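Local coordinates for molybdopterin biosynthesis protein (PDB 3TCR) that probably takes part in building the molybdenum cofactor, through a domain of the family thought to bind molybdopterin, at residues 83-87 and 88-92; 50-53 and 54-57. All blocks are in the same frame, centred on the assembly; numbering follows the deposited sequence.

Contact 1 (83-87 and 88-92); sequences VVEND and LSEIQ
Two donors grip D87 OD2: the backbone N of E90 and the hydroxyl OG of S89, each 3.0 Å away. The amide takes the anti lone pair, whereas the hydroxyl arrives nearly in line with the C-O bond. D87 is thus the N-cap of helix 88-100, and its side chain reaches over the first turn because CG lies anti to the backbone N (chi1 178°). The main chain starts the helix as well, I91 N donating to D87 O at 2.9 Å in an almost straight bond. Coming back from that turn, the extended side chain of E90 sends OE2 to the backbone N of E85, 3.0 Å away; the amide approaches from above the carboxylate plane, 35° out of it. The E85 and E90 carboxylates lie nearly parallel, their planes 18° apart, with E85 OE1 2.6 Å from E90 OE1, a closeness that would be consistent with a proton held between the two acids. The second oxygen of E85, OE2, is hydrogen-bonded to NE2 of H57. Apolar packing closes the inner side, where V84 CG2 rests against I91 CG1 at 3.9 Å, the two side chains crossing at about a right angle. V84 and I91 both lean on V51 of the adjacent strand 44-51, and L88 and I91 meet A123, so the strand-to-helix turn touches both that strand and helix 120-124.

Contact 2 (50-53 and 54-57); sequences IVND and RTAH
The single helix-like turn that follows strand 44-51 opens with the side-chain-to-backbone bonding of an Asx turn, made by N52. N52 OD1 accepts from T55 N at 3.0 Å, with a fairly straight N-H (165°) coming from above the carbonyl plane; R54 N, also 3.0 Å from N52 OD1, adds a weak, bent bond. With chi1 at -164°, the N52 side chain swings its amide oxygen alongside both nitrogens. The main chain completes the turn: A56 N donates to N52 O at 2.9 Å. T55 lies across the N52 side chain at about a right angle, its OG1 3.4 Å from N52 CG, while its CB approaches I50 CG2 more loosely. Farther along, the H57 ring lies obliquely beside the peptide oxygen of D53, ND1 being 2.8 Å from D53 O at an angle too poor for a hydrogen bond; the ring's NE2 bonds to E85 instead. One neutral amide oxygen therefore takes one sound and one weak N-H bond at the start of the turn, while the D53 carboxylate is engaged outside it, OD2 in a salt bridge with R117 and OD1 accepting from N86 N.

How the contacts relate
Contact 2 comes first along the chain and closes before contact 1 opens; their centres lie about 9 Å apart, on the same side of the chain's centre. Both are turns leaving the ends of parallel strands of the mixed sheet, contact 1 after the outermost strand 76-84 and contact 2 after its neighbour 44-51, and both belong to the probable molybdopterin-binding domain. Two polar bridges join them, each a probable hydrogen bond: H57 NE2 lies 2.8 Å from E85 OE2, and N86 N lies 2.9 Å from D53 OD1. The two turns thus meet through side chains as well as through the backbone pairing of their strands.

Contact 1 (83-87 and 88-92)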
loop_
_atom_site.group_PDB
_atom_site.type_symbol
_atom_site.label_atom_id
_atom_site.label_comp_id
_atom_site.label_asym_id
_atom_site.label_seq_id
_atom_site.Cartn_x
_atom_site.Cartn_y
_atom_site.Cartn_z
ATOM N N VAL A 83 -2.757 -21.198 19.554
ATOM C CA VAL A 83 -3.881 -21.368 18.648
ATOM C C VAL A 83 -5.068 -20.534 19.147
ATOM O O VAL A 83 -5.422 -20.620 20.303
ATOM C CB VAL A 83 -4.321 -22.844 18.521
ATOM C CG1 VAL A 83 -5.514 -22.949 17.543
ATOM C CG2 VAL A 83 -3.159 -23.708 18.016
ATOM N N VAL A 84 -5.660 -19.722 18.280
ATOM C CA VAL A 84 -6.841 -18.967 18.626
ATOM C C VAL A 84 -7.859 -19.089 17.498
ATOM O O VAL A 84 -7.524 -19.448 16.352
ATOM C CB VAL A 84 -6.533 -17.446 18.811
ATOM C CG1 VAL A 84 -5.588 -17.193 19.985
ATOM C CG2 VAL A 84 -5.978 -16.843 17.524
ATOM N N GLU A 85 -9.106 -18.776 17.838
ATOM C CA GLU A 85 -10.191 -18.670 16.884
ATOM C C GLU A 85 -10.074 -17.370 16.121
ATOM O O GLU A 85 -9.324 -16.481 16.508
ATOM C CB GLU A 85 -11.537 -18.661 17.620
ATOM C CG GLU A 85 -11.857 -19.957 18.349
ATOM C CD GLU A 85 -13.109 -19.876 19.246
ATOM O OE1 GLU A 85 -13.298 -18.884 19.973
ATOM O OE2 GLU A 85 -13.883 -20.831 19.256
ATOM N N ASN A 86 -10.890 -17.241 15.083
ATOM C CA ASN A 86 -11.065 -15.978 14.366
ATOM C C ASN A 86 -11.936 -15.073 15.161
ATOM O O ASN A 86 -13.126 -14.910 14.867
ATOM C CB ASN A 86 -11.703 -16.194 12.981
ATOM C CG ASN A 86 -10.688 -16.147 11.872
ATOM O OD1 ASN A 86 -10.050 -15.105 11.643
ATOM N ND2 ASN A 86 -10.456 -17.279 11.246
ATOM N N ASP A 87 -11.304 -14.466 16.149
ATOM C CA ASP A 87 -11.962 -13.731 17.178
ATOM C C ASP A 87 -11.013 -12.637 17.595
ATOM O O ASP A 87 -9.919 -12.899 18.128
ATOM C CB ASP A 87 -12.254 -14.636 18.362
ATOM C CG ASP A 87 -12.914 -13.895 19.498
ATOM O OD1 ASP A 87 -14.161 -13.908 19.528
ATOM O OD2 ASP A 87 -12.210 -13.268 20.322
ATOM N N LEU A 88 -11.468 -11.409 17.385
ATOM C CA LEU A 88 -10.670 -10.234 17.602
ATOM C C LEU A 88 -9.990 -10.162 18.978
ATOM O O LEU A 88 -8.776 -9.973 19.049
ATOM C CB LEU A 88 -11.532 -8.996 17.335
ATOM C CG LEU A 88 -10.709 -7.708 17.261
ATOM C CD1 LEU A 88 -11.161 -6.877 16.052
ATOM C CD2 LEU A 88 -10.777 -6.951 18.613
ATOM N N SER A 89 -10.750 -10.346 20.053
ATOM C CA SER A 89 -10.166 -10.260 21.383
ATOM C C SER A 89 -9.202 -11.398 21.700
ATOM O O SER A 89 -8.224 -11.196 22.383
ATOM C CB SER A 89 -11.244 -10.137 22.467
ATOM O OG SER A 89 -11.885 -11.371 22.642
ATOM N N GLU A 90 -9.449 -12.591 21.181
ATOM C CA GLU A 90 -8.492 -13.691 21.371
ATOM C C GLU A 90 -7.181 -13.447 20.649
ATOM O O GLU A 90 -6.111 -13.686 21.192
ATOM C CB GLU A 90 -9.057 -15.034 20.881
ATOM C CG GLU A 90 -10.181 -15.611 21.716
ATOM C CD GLU A 90 -10.675 -16.965 21.160
ATOM O OE1 GLU A 90 -11.882 -17.254 21.332
ATOM O OE2 GLU A 90 -9.860 -17.741 20.553
ATOM N N ILE A 91 -7.271 -13.005 19.408
ATOM C CA ILE A 91 -6.089 -12.663 18.648
ATOM C C ILE A 91 -5.304 -11.542 19.346
ATOM O O ILE A 91 -4.077 -11.614 19.456
ATOM C CB ILE A 91 -6.407 -12.215 17.210
ATOM C CG1 ILE A 91 -7.142 -13.323 16.458
ATOM C CG2 ILE A 91 -5.097 -11.841 16.500
ATOM C CD1 ILE A 91 -7.815 -12.899 15.156
ATOM N N GLN A 92 -6.006 -10.517 19.818
ATOM C CA GLN A 92 -5.353 -9.401 20.503
ATOM C C GLN A 92 -4.678 -9.876 21.788
ATOM O O GLN A 92 -3.514 -9.506 22.086
ATOM C CB GLN A 92 -6.363 -8.243 20.746
ATOM C CG GLN A 92 -6.703 -7.492 19.430
ATOM C CD GLN A 92 -7.450 -6.175 19.670
ATOM O OE1 GLN A 92 -8.043 -5.999 20.710
ATOM N NE2 GLN A 92 -7.402 -5.248 18.713
#

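Contact 2 (50-53 and 54-57)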
loop_
_atom_site.group_PDB
_atom_site.type_symbol
_atom_site.label_atom_id
_atom_site.label_comp_id
_atom_site.label_asym_id
_atom_site.label_seq_id
_atom_site.Cartn_x
_atom_site.Cartn_y
_atom_site.Cartn_z
ATOM N N ILE A 50 -1.506 -19.178 15.516
ATOM C CA ILE A 50 -2.321 -19.814 14.471
ATOM C C ILE A 50 -3.720 -19.269 14.631
ATOM O O ILE A 50 -4.309 -19.432 15.693
ATOM C CB ILE A 50 -2.400 -21.343 14.655
ATOM C CG1 ILE A 50 -1.012 -21.972 14.505
ATOM C CG2 ILE A 50 -3.425 -21.954 13.696
ATOM C CD1 ILE A 50 -0.314 -21.627 13.209
ATOM N N VAL A 51 -4.243 -18.610 13.605
ATOM C CA VAL A 51 -5.585 -18.049 13.671
ATOM C C VAL A 51 -6.483 -18.914 12.804
ATOM O O VAL A 51 -6.521 -18.758 11.582
ATOM C CB VAL A 51 -5.653 -16.567 13.195
ATOM C CG1 VAL A 51 -7.098 -16.051 13.319
ATOM C CG2 VAL A 51 -4.667 -15.685 13.978
ATOM N N ASN A 52 -7.168 -19.855 13.435
ATOM C CA ASN A 52 -7.967 -20.840 12.709
ATOM C C ASN A 52 -9.061 -21.470 13.568
ATOM O O ASN A 52 -8.763 -22.176 14.520
ATOM C CB ASN A 52 -7.029 -21.933 12.206
ATOM C CG ASN A 52 -7.657 -22.791 11.133
ATOM O OD1 ASN A 52 -8.618 -23.531 11.354
ATOM N ND2 ASN A 52 -7.104 -22.683 9.949
ATOM N N ASP A 53 -10.322 -21.240 13.234
ATOM C CA ASP A 53 -11.437 -21.840 14.025
ATOM C C ASP A 53 -11.383 -23.343 14.160
ATOM O O ASP A 53 -11.656 -23.868 15.226
ATOM C CB ASP A 53 -12.777 -21.494 13.412
ATOM C CG ASP A 53 -13.063 -20.059 13.509
ATOM O OD1 ASP A 53 -12.686 -19.467 14.543
ATOM O OD2 ASP A 53 -13.625 -19.510 12.548
ATOM N N ARG A 54 -11.024 -24.025 13.079
ATOM C CA ARG A 54 -10.955 -25.478 13.087
ATOM C C ARG A 54 -9.809 -25.997 13.920
ATOM O O ARG A 54 -9.988 -26.948 14.692
ATOM C CB ARG A 54 -10.853 -26.030 11.665
ATOM C CG ARG A 54 -12.172 -25.986 10.928
ATOM C CD ARG A 54 -11.965 -26.334 9.469
ATOM N NE ARG A 54 -13.087 -25.896 8.644
ATOM C CZ ARG A 54 -13.145 -26.050 7.317
ATOM N NH1 ARG A 54 -12.151 -26.646 6.655
ATOM N NH2 ARG A 54 -14.208 -25.616 6.650
ATOM N N THR A 55 -8.632 -25.389 13.769
ATOM C CA THR A 55 -7.498 -25.765 14.612
ATOM C C THR A 55 -7.816 -25.501 16.086
ATOM O O THR A 55 -7.435 -26.279 16.928
ATOM C CB THR A 55 -6.185 -25.028 14.230
ATOM O OG1 THR A 55 -5.957 -25.156 12.827
ATOM C CG2 THR A 55 -4.991 -25.626 14.955
ATOM N N ALA A 56 -8.523 -24.418 16.393
ATOM C CA ALA A 56 -8.865 -24.116 17.792
ATOM C C ALA A 56 -9.848 -25.139 18.395
ATOM O O ALA A 56 -10.017 -25.143 19.596
ATOM C CB ALA A 56 -9.403 -22.692 17.937
ATOM N N HIS A 57 -10.477 -25.992 17.571
ATOM C CA HIS A 57 -11.414 -27.062 18.049
ATOM C C HIS A 57 -10.915 -28.470 17.768
ATOM O O HIS A 57 -11.687 -29.412 17.791
ATOM C CB HIS A 57 -12.831 -26.871 17.464
ATOM C CG HIS A 57 -13.396 -25.465 17.647
ATOM N ND1 HIS A 57 -13.877 -24.726 16.612
ATOM C CD2 HIS A 57 -13.528 -24.663 18.789
ATOM C CE1 HIS A 57 -14.300 -23.514 17.067
ATOM N NE2 HIS A 57 -14.087 -23.475 18.397
#